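Local coordinates for protein probable TonB-dependent siderophore receptor PiuA (Acinetobacter baumannii, PDB 5FP1) that probably takes up iron across the outer membrane by binding ferric siderophores, and may bind ferric enterobactin with micromolar affinity, at residues 511-517 against 557-561; 87-91 against 565-571; 31-36 against 347-351. All blocks are in the same frame, centred on the assembly; numbering follows the deposited sequence.

Contact 1. Residues 511-517 against 557-561; sequences NNQMIDP and TTYAN
Asn511 lies beside Thr557 and Asn512 beside Tyr559, where the loop between strands 482-493 and 518-531 runs along the start of strand 558-575. The CA atoms of Asn512 and Tyr559 are 5.8 Å apart. The loop folds into a type I beta turn from Asn512 to Ile515, closed by the bond from Ile515 N to Asn512 O. No direct backbone hydrogen bond joins the two segments. Water 1 takes that place: it donates to Asn511 O and accepts from Tyr559 N.

The amide of Asn511 lies across Thr557, with OD1 3.4 Å from Thr557 CB. Water 2 links Asn511 ND2 to Thr557 O. Two neighbours meet the Tyr559 ring. Asn512 CB sits over one face in a CH-pi contact, 3.9 Å from the ring centroid, and Asn511 CB meets the edge in plane. The Tyr559 hydroxyl is hydrogen-bonded to Asn509. Ile515 has CG1 beside its backbone N (chi1 -54°) and CG2 anti to it, which brings CG2 to 3.8 Å from Asn561 OD1. Ile515 CD1 is 3.7 Å from Tyr559 O.

Asn561 makes the direct hydrogen bond, from ND2 to Asp516 O at 3.0 Å. The N-H points to the oxygen at 149°, and the donor stands above the carbonyl plane. Water 3 donates to both Asp516 O and Asn561 OD1. Asp516 O therefore receives two hydrogen bonds. Most polar links here pass through water, so this surface loop, probably at the extracellular end of the barrel, is held to the strand start largely through solvent.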
# COMPACT_ATOMS: atom_id res chain seq x y z
N ASN A 511 -0.19 -28.50 1.58
CA ASN A 511 0.99 -28.89 0.84
C ASN A 511 2.19 -27.93 0.94
O ASN A 511 3.30 -28.33 0.62
CB ASN A 511 0.61 -29.11 -0.62
CG ASN A 511 -0.56 -30.07 -0.74
OD1 ASN A 511 -1.59 -29.74 -1.30
ND2 ASN A 511 -0.41 -31.24 -0.12
N ASN A 512 1.98 -26.69 1.39
CA ASN A 512 3.10 -25.75 1.54
C ASN A 512 3.43 -25.40 2.98
O ASN A 512 4.38 -24.63 3.27
CB ASN A 512 2.86 -24.49 0.69
CG ASN A 512 1.68 -23.67 1.15
OD1 ASN A 512 1.14 -23.85 2.24
ND2 ASN A 512 1.25 -22.75 0.29
N GLN A 513 2.66 -25.97 3.91
CA GLN A 513 2.75 -25.57 5.31
C GLN A 513 4.10 -25.85 5.93
O GLN A 513 4.47 -25.20 6.89
CB GLN A 513 1.68 -26.28 6.17
CG GLN A 513 1.88 -27.80 6.34
CD GLN A 513 0.70 -28.43 7.07
OE1 GLN A 513 0.40 -28.08 8.20
NE2 GLN A 513 0.01 -29.33 6.40
N MET A 514 4.83 -26.83 5.40
CA MET A 514 6.12 -27.20 5.97
C MET A 514 7.29 -26.48 5.26
O MET A 514 8.43 -26.65 5.65
CB MET A 514 6.33 -28.74 5.91
CG MET A 514 6.60 -29.31 4.54
SD MET A 514 5.36 -29.02 3.26
CE MET A 514 4.00 -30.07 3.81
N ILE A 515 7.00 -25.67 4.25
CA ILE A 515 8.07 -25.08 3.44
C ILE A 515 8.74 -23.93 4.21
O ILE A 515 8.07 -23.15 4.93
CB ILE A 515 7.54 -24.61 2.07
CG1 ILE A 515 6.80 -25.75 1.35
CG2 ILE A 515 8.66 -24.11 1.18
CD1 ILE A 515 7.70 -26.88 0.90
N ASP A 516 10.06 -23.83 4.10
CA ASP A 516 10.83 -22.77 4.74
C ASP A 516 10.52 -21.42 4.05
O ASP A 516 9.99 -21.39 2.94
CB ASP A 516 12.34 -23.01 4.61
CG ASP A 516 12.86 -24.16 5.47
OD1 ASP A 516 12.34 -24.42 6.56
OD2 ASP A 516 13.83 -24.78 5.04
N PRO A 517 10.87 -20.32 4.69
CA PRO A 517 10.54 -19.02 4.11
C PRO A 517 11.23 -18.70 2.80
O PRO A 517 12.34 -19.17 2.55
CB PRO A 517 11.01 -18.02 5.17
CG PRO A 517 11.04 -18.78 6.44
CD PRO A 517 11.35 -20.21 6.08
N THR A 557 -0.30 -30.60 -5.90
CA THR A 557 -0.26 -30.71 -4.44
C THR A 557 1.18 -30.81 -3.95
O THR A 557 1.44 -31.38 -2.88
CB THR A 557 -1.06 -31.93 -3.88
OG1 THR A 557 -0.66 -33.14 -4.52
CG2 THR A 557 -2.54 -31.78 -4.01
N THR A 558 2.11 -30.17 -4.66
CA THR A 558 3.51 -30.12 -4.25
C THR A 558 4.15 -28.72 -4.50
O THR A 558 4.01 -28.16 -5.59
CB THR A 558 4.33 -31.15 -5.03
OG1 THR A 558 3.65 -32.43 -5.00
CG2 THR A 558 5.74 -31.28 -4.46
N TYR A 559 4.86 -28.20 -3.50
CA TYR A 559 5.58 -26.93 -3.60
C TYR A 559 7.04 -27.09 -3.29
O TYR A 559 7.43 -28.05 -2.63
CB TYR A 559 5.00 -25.91 -2.61
CG TYR A 559 3.59 -25.52 -2.89
CD1 TYR A 559 2.53 -26.36 -2.50
CD2 TYR A 559 3.28 -24.34 -3.54
CE1 TYR A 559 1.23 -26.00 -2.76
CE2 TYR A 559 1.98 -23.98 -3.80
CZ TYR A 559 0.97 -24.81 -3.39
OH TYR A 559 -0.31 -24.47 -3.63
N ALA A 560 7.86 -26.14 -3.74
CA ALA A 560 9.27 -26.10 -3.40
C ALA A 560 9.78 -24.67 -3.53
O ALA A 560 9.18 -23.86 -4.20
CB ALA A 560 10.07 -27.00 -4.34
N ASN A 561 10.94 -24.38 -2.94
CA ASN A 561 11.51 -23.03 -2.91
C ASN A 561 12.59 -22.80 -3.97
O ASN A 561 13.62 -22.20 -3.68
CB ASN A 561 12.17 -22.80 -1.58
CG ASN A 561 11.33 -22.01 -0.62
OD1 ASN A 561 10.28 -21.47 -0.97
ND2 ASN A 561 11.81 -21.92 0.60
O HOH W 1 4.77 -29.80 -1.04
O HOH W 2 2.32 -32.09 0.16
O HOH W 3 8.49 -20.49 0.91

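Contact 2. Residues 87-91 against 565-571; sequences IRGYS and SKVDGFE
Arg88 and Glu571 cross at about a right angle where the plug domain meets the inside of the beta-barrel, the two-domain fold of TonB-dependent receptors. Arg88 lies in a type I' turn of the plug, from Ile87 to Tyr90. Glu571 is on barrel strand 558-575.

The Arg88 chain is extended from CG to NE (chi3 178°), which carries the guanidinium out to the carboxylate. It grips side-on, with one nitrogen to each oxygen. Arg88 NE donates to Glu571 OE2 at 2.9 Å, and Arg88 NH2 to Glu571 OE1 at 2.7 Å. Both oxygens lie near the guanidinium plane, but the two flat groups are turned 50° apart. NE meets OE2 on its syn side, whereas NH2 comes to OE1 from above the carboxylate plane. NH2 also forms a salt bridge with Glu524, and NH1 bonds to Thr545. Glu571 and Glu524 probably offset the charge of Arg88, which also has Phe543 in a cation-pi contact. Lys121 touches both Arg88 and Glu571.

Tyr90 reaches the same strand further back. The side chains of Tyr90 and Val567 run past each other in opposite directions, with Tyr90 CE2 4.0 Å from Val567 CG2. Val567 CG2 is also 3.2 Å from Arg88 O, a tight fit at the turn. Gly89 sits in the turn, its CA 4.4 Å from Val567 CG2.

Beyond the valine, Ser565 OG lies at the edge of the Tyr90 ring and in its plane. Tyr90 OH and Ser565 OG share a short hydrogen bond of 2.6 Å.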
# COMPACT_ATOMS: atom_id res chain seq x y z
N ILE A 87 6.40 -2.85 -4.65
CA ILE A 87 7.58 -2.02 -4.54
C ILE A 87 8.75 -2.80 -5.12
O ILE A 87 9.03 -3.95 -4.73
CB ILE A 87 7.87 -1.62 -3.09
CG1 ILE A 87 6.64 -0.96 -2.46
CG2 ILE A 87 9.03 -0.65 -3.02
CD1 ILE A 87 6.82 -0.72 -0.97
N ARG A 88 9.40 -2.18 -6.10
CA ARG A 88 10.46 -2.84 -6.88
C ARG A 88 10.08 -4.25 -7.34
O ARG A 88 10.91 -5.16 -7.35
CB ARG A 88 11.76 -2.87 -6.07
CG ARG A 88 12.38 -1.50 -5.82
CD ARG A 88 13.74 -1.63 -5.12
NE ARG A 88 14.37 -0.33 -4.91
CZ ARG A 88 15.53 -0.13 -4.30
NH1 ARG A 88 16.21 -1.15 -3.81
NH2 ARG A 88 15.99 1.09 -4.14
N GLY A 89 8.83 -4.43 -7.76
CA GLY A 89 8.40 -5.72 -8.29
C GLY A 89 7.81 -6.71 -7.30
O GLY A 89 7.39 -7.81 -7.69
N TYR A 90 7.83 -6.36 -6.01
CA TYR A 90 7.44 -7.31 -4.96
C TYR A 90 6.31 -6.78 -4.09
O TYR A 90 6.33 -5.62 -3.64
CB TYR A 90 8.66 -7.72 -4.11
CG TYR A 90 9.72 -8.43 -4.96
CD1 TYR A 90 9.55 -9.74 -5.36
CD2 TYR A 90 10.85 -7.75 -5.42
CE1 TYR A 90 10.47 -10.38 -6.19
CE2 TYR A 90 11.78 -8.38 -6.24
CZ TYR A 90 11.60 -9.70 -6.59
OH TYR A 90 12.50 -10.33 -7.45
N SER A 91 5.31 -7.63 -3.85
CA SER A 91 4.14 -7.22 -3.07
C SER A 91 4.51 -6.77 -1.67
O SER A 91 5.27 -7.44 -0.95
CB SER A 91 3.14 -8.37 -2.97
OG SER A 91 2.17 -8.05 -2.00
N SER A 565 13.61 -14.70 -9.11
CA SER A 565 13.32 -13.51 -9.88
C SER A 565 14.23 -12.41 -9.38
O SER A 565 14.78 -12.49 -8.28
CB SER A 565 11.84 -13.09 -9.75
OG SER A 565 11.60 -12.52 -8.47
N LYS A 566 14.40 -11.38 -10.21
CA LYS A 566 15.23 -10.25 -9.86
C LYS A 566 14.83 -8.99 -10.57
O LYS A 566 14.26 -9.03 -11.67
CB LYS A 566 16.71 -10.52 -10.14
CG LYS A 566 17.05 -10.64 -11.61
CD LYS A 566 18.57 -10.71 -11.75
CE LYS A 566 18.99 -11.12 -13.15
NZ LYS A 566 19.20 -9.89 -13.94
N VAL A 567 15.15 -7.87 -9.93
CA VAL A 567 14.91 -6.57 -10.48
C VAL A 567 16.22 -5.77 -10.39
O VAL A 567 16.70 -5.49 -9.29
CB VAL A 567 13.78 -5.81 -9.73
CG1 VAL A 567 13.57 -4.43 -10.33
CG2 VAL A 567 12.48 -6.58 -9.74
N ASP A 568 16.81 -5.45 -11.55
CA ASP A 568 17.96 -4.56 -11.63
C ASP A 568 17.47 -3.16 -11.98
O ASP A 568 16.82 -2.95 -13.02
CB ASP A 568 18.95 -5.06 -12.71
CG ASP A 568 19.65 -6.35 -12.32
OD1 ASP A 568 19.92 -6.54 -11.12
OD2 ASP A 568 19.90 -7.20 -13.21
N GLY A 569 17.75 -2.20 -11.13
CA GLY A 569 17.10 -0.93 -11.29
C GLY A 569 17.91 0.28 -10.93
O GLY A 569 19.00 0.18 -10.34
N PHE A 570 17.32 1.41 -11.26
CA PHE A 570 17.85 2.73 -11.00
C PHE A 570 16.73 3.64 -10.53
O PHE A 570 15.62 3.63 -11.09
CB PHE A 570 18.48 3.27 -12.29
CG PHE A 570 18.85 4.72 -12.21
CD1 PHE A 570 19.88 5.14 -11.41
CD2 PHE A 570 18.19 5.65 -12.99
CE1 PHE A 570 20.25 6.48 -11.37
CE2 PHE A 570 18.54 6.99 -12.93
CZ PHE A 570 19.56 7.40 -12.12
N GLU A 571 17.00 4.42 -9.50
CA GLU A 571 16.01 5.36 -8.99
C GLU A 571 16.70 6.71 -8.82
O GLU A 571 17.84 6.78 -8.36
CB GLU A 571 15.43 4.91 -7.62
CG GLU A 571 14.44 3.75 -7.68
CD GLU A 571 14.26 2.97 -6.36
OE1 GLU A 571 14.90 3.30 -5.31
OE2 GLU A 571 13.52 1.97 -6.39

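Contact 3. Residues 31-36 against 347-351; sequences SKFVAP and HRFNV
One direct hydrogen bond crosses this contact, from Asn350 ND2 to Ser31 O at 3.0 Å. It is nearly straight, with an N-H...O angle of 175°. The oxygen lies in the Asn350 amide plane, while the nitrogen stands well above the plane of the Ser31 carbonyl. CG of Asn350 is anti to the backbone N (chi1 -178°), and the amide reaches from the strand to the loop. The other end of that amide is also taken, since OD1 bonds to Tyr422 OH on the adjacent strand 405-428.

Water 4 adds a second link. It accepts from Asn350 ND2 at 3.0 Å and is hydrogen-bonded to Ser31 OG at 2.7 Å.

The segments belong to different parts of the plug-in-barrel fold of TonB-dependent receptors. Residues 31-36 form an N-terminal loop before plug strand 43-47, and 347-351 is part of barrel strand 346-368. The loop meets the barrel wall near the strand's start, probably at the periplasmic end.

The apolar contacts centre on Val34. Its methyls rest against the strand: Val34 CG2 is 3.5 Å from Arg348 O, and Val34 CG1 is 4.0 Å from Asn350 CB. Lys32 CG passes obliquely by the Asn350 amide, while its amino end leads away to Met127 O.

Arg348 adds a cationic group laid against apolar ones. Its chain bends at chi3 (-62°). Ala35 CB then sits over one face of the guanidinium, offset toward the rim. Pro36 CD is 3.9 Å from Arg348 NH1. Arg348 NH2 is hydrogen-bonded to Asn426, whereas NE is buried with no partner in the model.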
# COMPACT_ATOMS: atom_id res chain seq x y z
N SER A 31 11.63 5.66 14.34
CA SER A 31 12.82 5.62 15.19
C SER A 31 13.78 4.45 14.87
O SER A 31 14.89 4.36 15.42
CB SER A 31 12.43 5.63 16.67
OG SER A 31 11.95 4.36 17.08
N LYS A 32 13.37 3.55 13.98
CA LYS A 32 14.29 2.53 13.47
C LYS A 32 15.30 3.05 12.44
O LYS A 32 16.29 2.37 12.15
CB LYS A 32 13.52 1.34 12.91
CG LYS A 32 12.86 0.56 14.03
CD LYS A 32 12.31 -0.76 13.58
CE LYS A 32 11.62 -1.46 14.73
NZ LYS A 32 10.87 -2.59 14.14
N PHE A 33 15.04 4.22 11.88
CA PHE A 33 16.00 4.94 11.04
C PHE A 33 16.74 5.87 11.99
O PHE A 33 16.28 6.95 12.30
CB PHE A 33 15.33 5.75 9.94
CG PHE A 33 14.89 4.93 8.75
CD1 PHE A 33 15.83 4.26 7.97
CD2 PHE A 33 13.56 4.86 8.38
CE1 PHE A 33 15.44 3.51 6.87
CE2 PHE A 33 13.16 4.12 7.27
CZ PHE A 33 14.10 3.44 6.51
N VAL A 34 17.88 5.42 12.46
CA VAL A 34 18.63 6.12 13.48
C VAL A 34 19.45 7.29 12.96
O VAL A 34 19.96 8.10 13.75
CB VAL A 34 19.53 5.13 14.22
CG1 VAL A 34 18.66 4.05 14.86
CG2 VAL A 34 20.55 4.50 13.27
N ALA A 35 19.58 7.38 11.63
CA ALA A 35 20.34 8.47 11.00
C ALA A 35 19.43 9.29 10.12
O ALA A 35 18.41 8.79 9.66
CB ALA A 35 21.49 7.89 10.18
N PRO A 36 19.81 10.56 9.83
CA PRO A 36 19.05 11.37 8.87
C PRO A 36 19.02 10.71 7.51
O PRO A 36 19.88 9.88 7.21
CB PRO A 36 19.83 12.70 8.80
CG PRO A 36 21.05 12.53 9.63
CD PRO A 36 20.90 11.31 10.47
N HIS A 347 27.80 5.87 18.58
CA HIS A 347 26.73 4.93 18.25
C HIS A 347 25.38 5.60 18.27
O HIS A 347 25.07 6.36 19.19
CB HIS A 347 26.70 3.78 19.23
CG HIS A 347 27.95 2.97 19.26
ND1 HIS A 347 28.06 1.73 18.67
CD2 HIS A 347 29.15 3.21 19.86
CE1 HIS A 347 29.26 1.24 18.90
NE2 HIS A 347 29.94 2.12 19.61
N ARG A 348 24.61 5.38 17.22
CA ARG A 348 23.22 5.78 17.16
C ARG A 348 22.40 4.51 16.99
O ARG A 348 22.56 3.80 15.99
CB ARG A 348 23.00 6.76 16.02
CG ARG A 348 23.60 8.12 16.32
CD ARG A 348 23.58 9.02 15.13
NE ARG A 348 24.38 8.50 14.01
CZ ARG A 348 24.49 9.15 12.86
NH1 ARG A 348 23.88 10.32 12.72
NH2 ARG A 348 25.19 8.65 11.86
N PHE A 349 21.61 4.18 17.99
CA PHE A 349 21.07 2.82 18.07
C PHE A 349 19.57 2.73 18.37
O PHE A 349 18.94 3.66 18.87
CB PHE A 349 21.83 2.02 19.11
CG PHE A 349 21.62 2.51 20.52
CD1 PHE A 349 20.54 2.07 21.27
CD2 PHE A 349 22.52 3.39 21.10
CE1 PHE A 349 20.34 2.51 22.57
CE2 PHE A 349 22.33 3.83 22.40
CZ PHE A 349 21.24 3.40 23.13
N ASN A 350 19.05 1.56 18.07
CA ASN A 350 17.70 1.18 18.42
C ASN A 350 17.80 -0.31 18.58
O ASN A 350 18.14 -1.05 17.63
CB ASN A 350 16.71 1.60 17.33
CG ASN A 350 15.27 1.25 17.68
OD1 ASN A 350 15.02 0.29 18.40
ND2 ASN A 350 14.33 2.03 17.19
N VAL A 351 17.59 -0.77 19.82
CA VAL A 351 17.57 -2.19 20.12
C VAL A 351 16.25 -2.51 20.81
O VAL A 351 15.71 -1.70 21.56
CB VAL A 351 18.77 -2.59 20.99
CG1 VAL A 351 20.07 -2.14 20.33
CG2 VAL A 351 18.66 -2.00 22.40
O HOH W 4 11.36 1.79 17.39

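Overall arrangement
Contact 2 is buried inside the barrel, contact 3 is partly buried, and contact 1 lies at the surface. Contacts 1 and 2 share strand 558-575, with centres 24 Å apart: its start meets a loop of the barrel itself, and its later part meets the plug. Contact 3 also touches the barrel wall, on strand 346-368, but from the N-terminal loop; its nearest atoms are about 11 Å from contact 2. Chemistry changes with depth. Charge pairing crosses the interface in contact 2 alone. The other two rely on asparagine amides and water bridges, with an aromatic ring in contact 1 and a guanidinium against aliphatic groups in contact 3. Contact 1 has the most bridging waters.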